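Local coordinates for spore germination lipase LipC (Metagenome, PDB 6NKD), which probably acts as a GDSL-family lipase that hydrolyses lipid esters with a serine nucleophile and may take part in spore germination, at residues R28-R31 with K32-D36; M66-V69 with K70-D73. All blocks are in the same frame, centred on the assembly; numbering follows the deposited sequence.

Interaction 1: R28-R31 with K32-D36. With SO4 (sulfate ion), chain D.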
ATOM      1  N   ARG A  28      17.486  -5.236  -9.498  1.00 56.57           N
ATOM      2  CA  ARG A  28      18.154  -5.134 -10.791  1.00 56.91           C
ATOM      3  C   ARG A  28      19.658  -5.304 -10.633  1.00 58.14           C
ATOM      4  O   ARG A  28      20.321  -5.874 -11.507  1.00 58.96           O
ATOM      5  CB  ARG A  28      17.825  -3.795 -11.450  1.00 55.66           C
ATOM      6  CG  ARG A  28      16.349  -3.597 -11.742  1.00 55.07           C
ATOM      7  CD  ARG A  28      16.041  -2.153 -12.103  1.00 53.73           C
ATOM      8  NE  ARG A  28      14.606  -1.888 -12.085  1.00 53.26           N
ATOM      9  CZ  ARG A  28      13.829  -1.897 -13.163  1.00 54.24           C
ATOM     10  NH1 ARG A  28      12.530  -1.646 -13.051  1.00 53.60           N
ATOM     11  NH2 ARG A  28      14.350  -2.152 -14.355  1.00 55.98           N
ATOM     12  N   TYR A  29      20.214  -4.818  -9.520  1.00 58.66           N
ATOM     13  CA  TYR A  29      21.626  -5.040  -9.232  1.00 60.48           C
ATOM     14  C   TYR A  29      21.892  -6.490  -8.854  1.00 64.15           C
ATOM     15  O   TYR A  29      22.978  -7.013  -9.129  1.00 67.16           O
ATOM     16  CB  TYR A  29      22.082  -4.092  -8.119  1.00 58.78           C
ATOM     17  CG  TYR A  29      23.522  -4.247  -7.676  1.00 60.45           C
ATOM     18  CD1 TYR A  29      24.548  -4.394  -8.602  1.00 61.14           C
ATOM     19  CD2 TYR A  29      23.858  -4.214  -6.328  1.00 61.92           C
ATOM     20  CE1 TYR A  29      25.865  -4.526  -8.194  1.00 62.77           C
ATOM     21  CE2 TYR A  29      25.170  -4.340  -5.912  1.00 63.80           C
ATOM     22  CZ  TYR A  29      26.170  -4.497  -6.848  1.00 64.67           C
ATOM     23  OH  TYR A  29      27.477  -4.622  -6.435  1.00 67.37           O
ATOM     24  N   LYS A  30      20.915  -7.156  -8.234  1.00 63.56           N
ATOM     25  CA  LYS A  30      21.074  -8.569  -7.911  1.00 66.43           C
ATOM     26  C   LYS A  30      21.125  -9.421  -9.173  1.00 68.92           C
ATOM     27  O   LYS A  30      21.931 -10.355  -9.267  1.00 70.89           O
ATOM     28  CB  LYS A  30      19.940  -9.024  -6.992  1.00 66.25           C
ATOM     29  CG  LYS A  30      19.630 -10.514  -7.053  1.00 68.51           C
ATOM     30  CD  LYS A  30      18.533 -10.883  -6.066  1.00 68.44           C
ATOM     31  CE  LYS A  30      17.728 -12.079  -6.545  1.00 68.58           C
ATOM     32  NZ  LYS A  30      18.582 -13.270  -6.794  1.00 71.60           N
ATOM     33  N   ARG A  31      20.280  -9.109 -10.160  1.00 68.72           N
ATOM     34  CA  ARG A  31      20.275  -9.882 -11.397  1.00 70.70           C
ATOM     35  C   ARG A  31      21.576  -9.701 -12.168  1.00 69.17           C
ATOM     36  O   ARG A  31      22.117 -10.666 -12.721  1.00 71.10           O
ATOM     37  CB  ARG A  31      19.076  -9.485 -12.257  1.00 73.02           C
ATOM     38  CG  ARG A  31      19.072 -10.109 -13.642  1.00 78.15           C
ATOM     39  CD  ARG A  31      17.725  -9.935 -14.323  1.00 82.45           C
ATOM     40  NE  ARG A  31      16.668 -10.656 -13.622  1.00 87.31           N
ATOM     41  CZ  ARG A  31      15.416 -10.756 -14.057  1.00 88.65           C
ATOM     42  NH1 ARG A  31      15.061 -10.180 -15.197  1.00 88.09           N
ATOM     43  NH2 ARG A  31      14.519 -11.434 -13.353  1.00 89.23           N
ATOM     44  N   LYS A  32      22.097  -8.473 -12.214  1.00 66.12           N
ATOM     45  CA  LYS A  32      23.358  -8.235 -12.906  1.00 65.71           C
ATOM     46  C   LYS A  32      24.532  -8.838 -12.148  1.00 65.10           C
ATOM     47  O   LYS A  32      25.518  -9.256 -12.766  1.00 64.89           O
ATOM     48  CB  LYS A  32      23.568  -6.735 -13.111  1.00 64.67           C
ATOM     49  CG  LYS A  32      22.451  -6.069 -13.887  1.00 64.30           C
ATOM     50  CD  LYS A  32      22.717  -4.594 -14.099  1.00 63.80           C
ATOM     51  CE  LYS A  32      21.520  -3.931 -14.749  1.00 62.94           C
ATOM     52  NZ  LYS A  32      21.913  -3.140 -15.942  1.00 64.73           N
HETATM   53  N   MSE A  33      24.444  -8.894 -10.823  1.00 64.12           N
HETATM   54  CA  MSE A  33      25.470  -9.524 -10.003  1.00 64.61           C
HETATM   55  C   MSE A  33      25.569 -11.007 -10.333  1.00 68.31           C
HETATM   56  O   MSE A  33      26.665 -11.553 -10.452  1.00 69.61           O
HETATM   57  CB  MSE A  33      25.166  -9.328  -8.518  1.00 61.57           C
HETATM   58  CG  MSE A  33      26.264  -9.793  -7.583  1.00 61.50           C
HETATM   59 SE   MSE A  33      25.702  -9.710  -5.721  0.45 60.39          SE
HETATM   60  CE  MSE A  33      25.120  -7.852  -5.662  1.00 57.25           C
ATOM     61  N   GLU A  34      24.407 -11.653 -10.477  1.00 70.60           N
ATOM     62  CA  GLU A  34      24.381 -13.053 -10.887  1.00 75.05           C
ATOM     63  C   GLU A  34      24.961 -13.226 -12.284  1.00 77.45           C
ATOM     64  O   GLU A  34      25.680 -14.196 -12.553  1.00 80.04           O
ATOM     65  CB  GLU A  34      22.950 -13.590 -10.844  1.00 76.39           C
ATOM     66  CG  GLU A  34      22.304 -13.582  -9.471  1.00 78.26           C
ATOM     67  CD  GLU A  34      20.884 -14.116  -9.498  1.00 81.79           C
ATOM     68  OE1 GLU A  34      20.333 -14.281 -10.607  1.00 83.98           O
ATOM     69  OE2 GLU A  34      20.322 -14.377  -8.413  1.00 83.14           O
ATOM     70  N   GLU A  35      24.658 -12.292 -13.187  1.00 77.18           N
ATOM     71  CA  GLU A  35      25.117 -12.409 -14.566  1.00 79.68           C
ATOM     72  C   GLU A  35      26.623 -12.199 -14.674  1.00 80.66           C
ATOM     73  O   GLU A  35      27.292 -12.870 -15.467  1.00 82.63           O
ATOM     74  CB  GLU A  35      24.360 -11.410 -15.443  1.00 80.79           C
ATOM     75  CG  GLU A  35      24.688 -11.476 -16.923  1.00 86.64           C
ATOM     76  CD  GLU A  35      23.744 -10.632 -17.758  1.00 90.50           C
ATOM     77  OE1 GLU A  35      23.280 -11.121 -18.812  1.00 93.39           O
ATOM     78  OE2 GLU A  35      23.454  -9.484 -17.355  1.00 89.08           O
ATOM     79  N   ASP A  36      27.178 -11.282 -13.878  1.00 79.16           N
ATOM     80  CA  ASP A  36      28.601 -10.972 -13.963  1.00 79.33           C
ATOM     81  C   ASP A  36      29.475 -11.970 -13.217  1.00 81.11           C
ATOM     82  O   ASP A  36      30.672 -12.062 -13.512  1.00 83.01           O
ATOM     83  CB  ASP A  36      28.872  -9.566 -13.425  1.00 77.58           C
ATOM     84  CG  ASP A  36      28.154  -8.491 -14.214  1.00 76.57           C
ATOM     85  OD1 ASP A  36      27.850  -8.725 -15.402  1.00 77.40           O
ATOM     86  OD2 ASP A  36      27.896  -7.408 -13.645  1.00 75.08           O
TER
HETATM   87  S   SO4 D 302      16.532 -13.052 -10.608  1.00143.19           S
HETATM   88  O1  SO4 D 302      16.526 -13.733  -9.316  1.00143.29           O
HETATM   89  O2  SO4 D 302      16.513 -11.608 -10.391  1.00143.64           O
HETATM   90  O3  SO4 D 302      17.738 -13.413 -11.347  1.00143.05           O
HETATM   91  O4  SO4 D 302      15.355 -13.444 -11.376  1.00143.30           O
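Arg-28 to Arg-31 and Lys-32 to Asp-36 form one unbroken run of helix 25-37, in which the amides of Lys-32, Met-33, Glu-34 and Glu-35 each bond to the carbonyl four residues back, Met-33 N to Tyr-29 O at 2.9 Å. On the inner side of the helix Tyr-29 and Met-33, a selenomethionine, pair up one turn apart. The methyl CE of Met-33 lies over one face of the Tyr-29 ring in a CH-pi contact, 3.8 Å from the ring centroid and displaced toward the rim, with CE 3.5 Å from Tyr-29 CE2. The last bend of the Met-33 chain (chi3 -53°) turns CE onto that face.

This helix is the main helix of a beta-alpha-beta crossover between the parallel strands 3-9 and 41-47 of the SGNH hydrolase fold. Tyr-29 and Met-33 both touch Val-74 of strand 74-77, whereas Lys-32 reaches Glu-196 of the neighbouring helix 192-204 in a salt bridge.

Along another side, Lys-30 NZ makes a salt bridge of 2.6 Å to Glu-34 OE2, arriving from above the carboxylate plane; Val-41 also bonds to both groups through its backbone. A sulfate ion, probably from the crystallisation liquor, sits at the edge of the Arg-31 guanidinium. Arg-31 NH2 donates to sulfate O4 at 2.9 Å, while the bonds from Arg-31 NE and Lys-30 NZ are weak. Gln-68 of the second subunit also binds this ion, and Glu-67 of that subunit forms a salt bridge with Arg-31 NH2.

Interaction 2: M66-V69 with K70-D73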
HETATM    1  N   MSE A  66      22.354  -8.511  12.277  1.00 86.50           N
HETATM    2  CA  MSE A  66      23.779  -8.811  12.350  1.00 89.51           C
HETATM    3  C   MSE A  66      24.077 -10.156  11.702  1.00 92.72           C
HETATM    4  O   MSE A  66      25.151 -10.357  11.137  1.00 93.30           O
HETATM    5  CB  MSE A  66      24.268  -8.808  13.798  1.00 94.05           C
HETATM    6  CG  MSE A  66      25.448  -7.886  14.020  1.00 94.66           C
HETATM    7 SE   MSE A  66      26.328  -8.094  15.742  0.53101.68          SE
HETATM    8  CE  MSE A  66      27.576  -9.519  15.274  1.00104.49           C
ATOM      9  N   GLU A  67      23.113 -11.074  11.795  1.00 95.80           N
ATOM     10  CA  GLU A  67      23.250 -12.365  11.130  1.00 99.00           C
ATOM     11  C   GLU A  67      23.393 -12.190   9.624  1.00 94.07           C
ATOM     12  O   GLU A  67      24.313 -12.740   9.006  1.00 95.05           O
ATOM     13  CB  GLU A  67      22.047 -13.252  11.457  1.00104.03           C
ATOM     14  CG  GLU A  67      22.063 -13.854  12.853  1.00111.78           C
ATOM     15  CD  GLU A  67      22.763 -15.196  12.898  1.00120.95           C
ATOM     16  OE1 GLU A  67      23.019 -15.769  11.819  1.00122.69           O
ATOM     17  OE2 GLU A  67      23.054 -15.682  14.013  1.00126.78           O
ATOM     18  N   GLN A  68      22.495 -11.410   9.016  1.00 88.95           N
ATOM     19  CA  GLN A  68      22.507 -11.262   7.564  1.00 85.39           C
ATOM     20  C   GLN A  68      23.658 -10.384   7.091  1.00 82.28           C
ATOM     21  O   GLN A  68      24.132 -10.545   5.961  1.00 81.42           O
ATOM     22  CB  GLN A  68      21.171 -10.694   7.087  1.00 82.53           C
ATOM     23  CG  GLN A  68      19.963 -11.451   7.610  1.00 85.70           C
ATOM     24  CD  GLN A  68      20.017 -12.932   7.287  1.00 89.85           C
ATOM     25  OE1 GLN A  68      20.353 -13.325   6.169  1.00 89.58           O
ATOM     26  NE2 GLN A  68      19.689 -13.763   8.270  1.00 93.91           N
ATOM     27  N   VAL A  69      24.117  -9.451   7.929  1.00 80.96           N
ATOM     28  CA  VAL A  69      25.258  -8.622   7.551  1.00 79.08           C
ATOM     29  C   VAL A  69      26.545  -9.434   7.598  1.00 82.75           C
ATOM     30  O   VAL A  69      27.419  -9.291   6.733  1.00 81.92           O
ATOM     31  CB  VAL A  69      25.333  -7.376   8.452  1.00 78.69           C
ATOM     32  CG1 VAL A  69      26.658  -6.650   8.261  1.00 78.32           C
ATOM     33  CG2 VAL A  69      24.170  -6.440   8.157  1.00 75.25           C
ATOM     34  N   LYS A  70      26.680 -10.307   8.599  1.00 87.77           N
ATOM     35  CA  LYS A  70      27.883 -11.127   8.708  1.00 92.58           C
ATOM     36  C   LYS A  70      28.009 -12.084   7.530  1.00 94.17           C
ATOM     37  O   LYS A  70      29.108 -12.295   7.005  1.00 95.93           O
ATOM     38  CB  LYS A  70      27.871 -11.899  10.027  1.00 96.77           C
ATOM     39  CG  LYS A  70      29.091 -12.780  10.241  1.00101.04           C
ATOM     40  CD  LYS A  70      28.972 -13.582  11.525  1.00105.26           C
ATOM     41  CE  LYS A  70      30.226 -14.400  11.779  1.00109.56           C
ATOM     42  NZ  LYS A  70      31.424 -13.530  11.933  1.00108.35           N
ATOM     43  N   LYS A  71      26.892 -12.672   7.099  1.00 94.76           N
ATOM     44  CA  LYS A  71      26.895 -13.582   5.960  1.00 97.17           C
ATOM     45  C   LYS A  71      26.958 -12.860   4.623  1.00 92.62           C
ATOM     46  O   LYS A  71      27.202 -13.507   3.599  1.00 93.60           O
ATOM     47  CB  LYS A  71      25.648 -14.468   5.990  1.00101.32           C
ATOM     48  CG  LYS A  71      25.465 -15.261   7.272  1.00109.74           C
ATOM     49  CD  LYS A  71      24.144 -16.026   7.277  1.00115.81           C
ATOM     50  CE  LYS A  71      22.943 -15.088   7.244  1.00113.50           C
ATOM     51  NZ  LYS A  71      22.469 -14.788   5.862  1.00111.52           N
ATOM     52  N   ALA A  72      26.750 -11.546   4.605  1.00 88.62           N
ATOM     53  CA  ALA A  72      26.639 -10.820   3.347  1.00 85.38           C
ATOM     54  C   ALA A  72      27.994 -10.702   2.661  1.00 86.61           C
ATOM     55  O   ALA A  72      28.979 -10.276   3.271  1.00 87.71           O
ATOM     56  CB  ALA A  72      26.054  -9.430   3.589  1.00 80.92           C
ATOM     57  N   ASP A  73      28.036 -11.085   1.387  1.00 87.07           N
ATOM     58  CA  ASP A  73      29.201 -10.847   0.548  1.00 87.67           C
ATOM     59  C   ASP A  73      29.180  -9.467  -0.091  1.00 83.48           C
ATOM     60  O   ASP A  73      30.245  -8.942  -0.439  1.00 84.10           O
ATOM     61  CB  ASP A  73      29.289 -11.912  -0.549  1.00 90.84           C
ATOM     62  CG  ASP A  73      29.181 -13.322  -0.003  1.00 96.31           C
ATOM     63  OD1 ASP A  73      29.800 -13.608   1.044  1.00 99.40           O
ATOM     64  OD2 ASP A  73      28.471 -14.145  -0.619  1.00 98.25           O
TER
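Gln-68 and Lys-71 run side by side, both leading the same way from helix 63-71, and their polar ends meet. Lys-71 NZ gives a hydrogen bond of 2.6 Å to Gln-68 OE1, approaching from above the amide plane, 50° out of it, and not along a lone pair. The Gln-68 chain is folded at its second torsion (chi2 -55°), which curls the amide back beside the lysine; the Lys-71 chain bends in turn at chi3 (-64°), bringing NZ round to the oxygen. On its way the lysine chain passes over the carbonyl of Glu-67, with Lys-71 CE 3.2 Å from Glu-67 O. That same oxygen of Glu-67 accepts the backbone bond from Lys-71 N at 3.2 Å, and Lys-70 N bonds likewise to Met-66 O at 3.0 Å. Ala-72 N makes a weak bond to Val-69 O, reaching back three residues, and the methyl CB of Ala-72 lies 3.3 Å from Gln-68 O.

From here the backbone passes directly into strand 74-77, so the contact sits at a helix-to-strand connection of the alpha/beta sheet. Val-69 packs on Ile-121 of helix 98-122, Gln-68 rests on Ile-44 and Phe-46 of strand 41-47, and Ala-72 touches Thr-6 of strand 3-9.

Arg-31 of the second subunit packs on Gln-68 and brings its NH2 close to Lys-71 NZ. Because OE1 belongs to a neutral amide, the bond probably does not neutralise the lysine's positive charge; Glu-67 OE1 of the same helix, 6.1 Å from Lys-71 NZ, is not in contact but may ease that charge through space.

Overall arrangement
From the N terminus, the chain passes from strand 3-9 through helix 11-14 to helix 25-37, where interaction 1 joins successive turns; strand 41-47 and helix 53-59 follow, then helix 63-71, which carries interaction 2 ahead of strand 74-77. The two contacts therefore stand in series, neither nested nor crossed, and as local contacts neither closes a long loop. The centres of interaction 1 and interaction 2 are about 19 Å apart, and the nearest atoms of interactions 1 and 2 about 7 Å, without touching. Interaction 1 belongs to the layer shared with helix 192-204, interaction 2 to that of helix 98-122, and the parallel sheet lies between these layers. Both contacts touch the second subunit.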